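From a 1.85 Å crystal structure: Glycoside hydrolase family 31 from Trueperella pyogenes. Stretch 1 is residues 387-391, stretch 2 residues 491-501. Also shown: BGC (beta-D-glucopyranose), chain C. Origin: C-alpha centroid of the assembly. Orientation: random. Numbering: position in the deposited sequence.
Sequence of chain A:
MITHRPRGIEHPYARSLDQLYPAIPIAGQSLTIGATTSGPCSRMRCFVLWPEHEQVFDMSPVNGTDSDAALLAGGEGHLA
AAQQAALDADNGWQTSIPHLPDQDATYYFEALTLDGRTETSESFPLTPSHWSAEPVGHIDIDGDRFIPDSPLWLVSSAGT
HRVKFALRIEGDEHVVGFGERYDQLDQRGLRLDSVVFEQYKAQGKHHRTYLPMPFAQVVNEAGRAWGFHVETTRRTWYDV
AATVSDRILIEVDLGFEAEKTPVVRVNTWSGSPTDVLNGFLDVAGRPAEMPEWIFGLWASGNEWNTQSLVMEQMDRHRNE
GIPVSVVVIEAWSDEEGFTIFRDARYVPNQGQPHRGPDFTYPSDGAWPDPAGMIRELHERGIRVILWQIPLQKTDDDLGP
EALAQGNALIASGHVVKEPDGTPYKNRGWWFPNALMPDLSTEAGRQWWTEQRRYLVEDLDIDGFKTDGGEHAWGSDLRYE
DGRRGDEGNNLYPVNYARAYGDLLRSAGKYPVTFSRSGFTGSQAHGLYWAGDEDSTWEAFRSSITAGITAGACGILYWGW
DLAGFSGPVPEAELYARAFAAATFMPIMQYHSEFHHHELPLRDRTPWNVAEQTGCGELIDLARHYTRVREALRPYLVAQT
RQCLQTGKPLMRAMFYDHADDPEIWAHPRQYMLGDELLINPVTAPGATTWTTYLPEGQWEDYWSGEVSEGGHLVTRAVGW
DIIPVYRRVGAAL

Stretch 1 (387-391) WQIPL
Stretch 2, residues 491-501: LYPVNYARAYG

Stretch 1 is the end of a β-strand, Trp 387 and Gln 388, running into a loop from Ile 389 to Leu 391; stretch 2, residues 491–501, is part of a helix that extends beyond it in both directions. From Pro 493 to Gly 501 phi runs from −77 to −54 and psi from −54 to −25. As stretch 1 advances, its neighbours on the helix fall in descending order: Gln 388 lies nearest Tyr 500, with CA to CA 9.7 Å, and Pro 390 nearest Tyr 496, with CA to CA 7.2 Å. The two segments therefore run in roughly opposite senses and draw closer toward the proline. Tyr 492, Tyr 496 and Tyr 500, spaced four residues apart, direct their CA-to-CB bonds toward stretch 1, because a step of four brings a helix back to nearly the same side. From Tyr 496 to Gly 501 the backbone bonds follow the i to i−4 pattern, with Tyr 500 N to Tyr 496 O weak at 3.4 Å. The helix is kinked near Pro 493, whose ring nitrogen has no hydrogen to give to the preceding turn; Val 494 N also lacks that bond and makes only a weak one to Leu 491 O, at 2.9 Å.

Trp 387 is extended (phi/psi −76/145) and points its CA-to-CB bond away from the helix. Its t rotamer (chi2 95°) carries the indole to the bound glucose, where NE1 lies 3.6 Å from BGC C6.

Gln 388 (−140/161) alternates with it, as strand residues do, and points toward the helix. With chi1 and chi2 both m and chi3 −90°, its amide can serve two partners. OE1 accepts a hydrogen bond from Tyr 500 OH at 2.6 Å, a short bond lying near the plane of the tyrosine ring at its edge, while NE2 donates to Trp 387 O at 2.9 Å with an angle of 166°. A buried amide suits this place because it can both accept and donate. Tyr 500 reaches it with chi1 −76° (m) and chi2 85°. The carbonyl O of Gln 388 is 3.2 Å from Tyr 496 OH, but the angle is too poor for a hydrogen bond; that hydroxyl is satisfied elsewhere in the structure.

Ile 389 (−141/141; chi1 t, chi2 p) turns its CA-to-CB bond away, so the helix meets its backbone instead: CA is 3.5 Å from Tyr 496 OH.

Pro 390 (−90/59, C-gamma endo) contributes the largest covered area of stretch 1. Its compact, puckered ring lays aliphatic carbons against aromatic ones without needing a polar partner. CG sits 3.7 Å from the centroid of the Tyr 496 ring, 13° off the normal, a CH-pi contact in which a ring C–H of the proline meets the electron-rich face; CD is 3.5 Å from Tyr 496 CZ. Tyr 496 presents that face with chi1 174° (t) and chi2 38°. Tyr 492, with chi1 also t (−165°) and chi2 −83°, offers its edge: Pro 390 CB lies 3.7 Å from Tyr 492 CE1 and 3.6 Å from Tyr 492 OH.

Leu 391 (−147/152; chi1 m, chi2 t) makes no contact with the helix. Its N gives a weak 3.0 Å bond to Ile 389 O, spanning the proline.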

# COMPACT_ATOMS: atom_id res chain seq x y z
N TRP A 387 13.16 -11.02 -0.62
CA TRP A 387 11.92 -10.63 0.06
C TRP A 387 12.07 -10.55 1.57
O TRP A 387 12.81 -11.34 2.17
CB TRP A 387 10.86 -11.67 -0.28
CG TRP A 387 9.44 -11.46 0.17
CD1 TRP A 387 8.44 -10.90 -0.55
CD2 TRP A 387 8.85 -11.89 1.40
NE1 TRP A 387 7.27 -10.95 0.16
CE2 TRP A 387 7.49 -11.53 1.36
CE3 TRP A 387 9.34 -12.53 2.54
CZ2 TRP A 387 6.60 -11.79 2.41
CZ3 TRP A 387 8.47 -12.79 3.58
CH2 TRP A 387 7.11 -12.42 3.51
N GLN A 388 11.37 -9.60 2.15
CA GLN A 388 11.30 -9.34 3.58
C GLN A 388 9.89 -8.98 3.99
O GLN A 388 9.08 -8.57 3.15
CB GLN A 388 12.23 -8.19 3.94
CG GLN A 388 13.71 -8.52 3.80
CD GLN A 388 14.21 -9.43 4.89
OE1 GLN A 388 14.66 -8.96 5.93
NE2 GLN A 388 14.15 -10.73 4.67
N ILE A 389 9.63 -9.11 5.31
CA ILE A 389 8.38 -8.71 5.94
C ILE A 389 8.75 -8.08 7.31
O ILE A 389 9.68 -8.58 7.98
CB ILE A 389 7.47 -9.95 6.12
CG1 ILE A 389 6.09 -9.61 6.68
CG2 ILE A 389 8.10 -10.97 7.05
CD1 ILE A 389 5.18 -8.99 5.68
N PRO A 390 8.07 -6.99 7.74
CA PRO A 390 8.44 -6.37 9.03
C PRO A 390 7.63 -6.99 10.18
O PRO A 390 6.86 -6.31 10.86
CB PRO A 390 8.08 -4.91 8.81
CG PRO A 390 6.88 -4.95 7.91
CD PRO A 390 6.96 -6.24 7.11
N LEU A 391 7.79 -8.30 10.32
CA LEU A 391 7.11 -9.13 11.31
C LEU A 391 8.05 -10.27 11.74
O LEU A 391 8.89 -10.71 10.97
CB LEU A 391 5.81 -9.73 10.78
CG LEU A 391 4.66 -8.74 10.50
CD1 LEU A 391 3.52 -9.41 9.77
CD2 LEU A 391 4.16 -8.10 11.79
N LEU A 491 2.73 5.93 9.57
CA LEU A 491 4.14 6.20 9.37
C LEU A 491 4.99 4.94 9.20
O LEU A 491 6.04 4.98 8.56
CB LEU A 491 4.68 7.03 10.54
CG LEU A 491 6.12 7.53 10.46
CD1 LEU A 491 6.39 8.37 9.21
CD2 LEU A 491 6.46 8.34 11.71
N TYR A 492 4.53 3.82 9.77
CA TYR A 492 5.32 2.58 9.80
C TYR A 492 6.01 2.22 8.47
O TYR A 492 7.22 1.93 8.46
CB TYR A 492 4.46 1.38 10.27
CG TYR A 492 5.33 0.22 10.65
CD1 TYR A 492 5.81 -0.66 9.70
CD2 TYR A 492 5.74 0.05 11.98
CE1 TYR A 492 6.68 -1.69 10.04
CE2 TYR A 492 6.58 -0.99 12.33
CZ TYR A 492 7.05 -1.86 11.37
OH TYR A 492 7.88 -2.90 11.75
N PRO A 493 5.25 2.18 7.36
CA PRO A 493 5.91 1.76 6.12
C PRO A 493 7.01 2.68 5.62
O PRO A 493 7.95 2.20 4.94
CB PRO A 493 4.74 1.65 5.12
CG PRO A 493 3.67 2.49 5.68
CD PRO A 493 3.79 2.31 7.17
N VAL A 494 6.95 3.96 5.99
CA VAL A 494 8.01 4.91 5.67
C VAL A 494 9.30 4.53 6.41
O VAL A 494 10.37 4.44 5.82
CB VAL A 494 7.60 6.36 5.99
CG1 VAL A 494 8.66 7.34 5.53
CG2 VAL A 494 6.27 6.69 5.31
N ASN A 495 9.17 4.29 7.72
CA ASN A 495 10.30 3.87 8.55
C ASN A 495 10.88 2.51 8.12
O ASN A 495 12.11 2.29 8.15
CB ASN A 495 9.85 3.84 10.02
CG ASN A 495 9.80 5.23 10.64
OD1 ASN A 495 10.59 6.09 10.30
ND2 ASN A 495 8.88 5.45 11.58
N TYR A 496 10.01 1.61 7.69
CA TYR A 496 10.40 0.28 7.21
C TYR A 496 11.28 0.35 5.95
O TYR A 496 12.38 -0.22 5.91
CB TYR A 496 9.12 -0.51 6.96
CG TYR A 496 9.20 -1.88 6.32
CD1 TYR A 496 10.23 -2.78 6.60
CD2 TYR A 496 8.21 -2.28 5.43
CE1 TYR A 496 10.25 -4.05 6.01
CE2 TYR A 496 8.21 -3.52 4.84
CZ TYR A 496 9.24 -4.41 5.13
OH TYR A 496 9.23 -5.67 4.53
N ALA A 497 10.79 1.04 4.94
CA ALA A 497 11.56 1.24 3.70
C ALA A 497 12.86 1.96 4.00
O ALA A 497 13.93 1.54 3.55
CB ALA A 497 10.75 1.99 2.65
N ARG A 498 12.79 3.02 4.80
CA ARG A 498 13.99 3.73 5.25
C ARG A 498 15.03 2.81 5.91
O ARG A 498 16.22 2.92 5.64
CB ARG A 498 13.62 4.83 6.23
CG ARG A 498 14.80 5.60 6.78
CD ARG A 498 14.39 6.70 7.73
NE ARG A 498 15.58 7.45 8.18
CZ ARG A 498 15.57 8.42 9.08
NH1 ARG A 498 14.45 8.79 9.67
NH2 ARG A 498 16.72 9.01 9.41
N ALA A 499 14.58 1.93 6.81
CA ALA A 499 15.50 1.02 7.54
C ALA A 499 16.36 0.22 6.57
O ALA A 499 17.57 0.14 6.75
CB ALA A 499 14.71 0.07 8.42
N TYR A 500 15.73 -0.36 5.54
CA TYR A 500 16.46 -1.21 4.60
C TYR A 500 17.29 -0.38 3.60
O TYR A 500 18.40 -0.79 3.22
CB TYR A 500 15.52 -2.18 3.90
CG TYR A 500 15.10 -3.35 4.75
CD1 TYR A 500 14.01 -3.26 5.65
CD2 TYR A 500 15.77 -4.56 4.68
CE1 TYR A 500 13.62 -4.35 6.41
CE2 TYR A 500 15.38 -5.66 5.42
CZ TYR A 500 14.31 -5.55 6.29
OH TYR A 500 13.92 -6.68 6.99
N GLY A 501 16.77 0.78 3.19
CA GLY A 501 17.56 1.73 2.39
C GLY A 501 18.85 2.11 3.09
O GLY A 501 19.92 2.10 2.48
C2 BGC C . 3.19 -9.51 -1.93
C3 BGC C . 3.29 -10.56 -3.05
C4 BGC C . 4.18 -11.71 -2.58
C5 BGC C . 3.68 -12.29 -1.25
C6 BGC C . 4.71 -13.28 -0.72
C1 BGC C . 3.64 -9.90 -0.50
O2 BGC C . 2.24 -8.44 -2.08
O3 BGC C . 3.79 -9.97 -4.25
O4 BGC C . 4.23 -12.75 -3.58
O5 BGC C . 3.41 -11.29 -0.23
O6 BGC C . 4.18 -14.01 0.40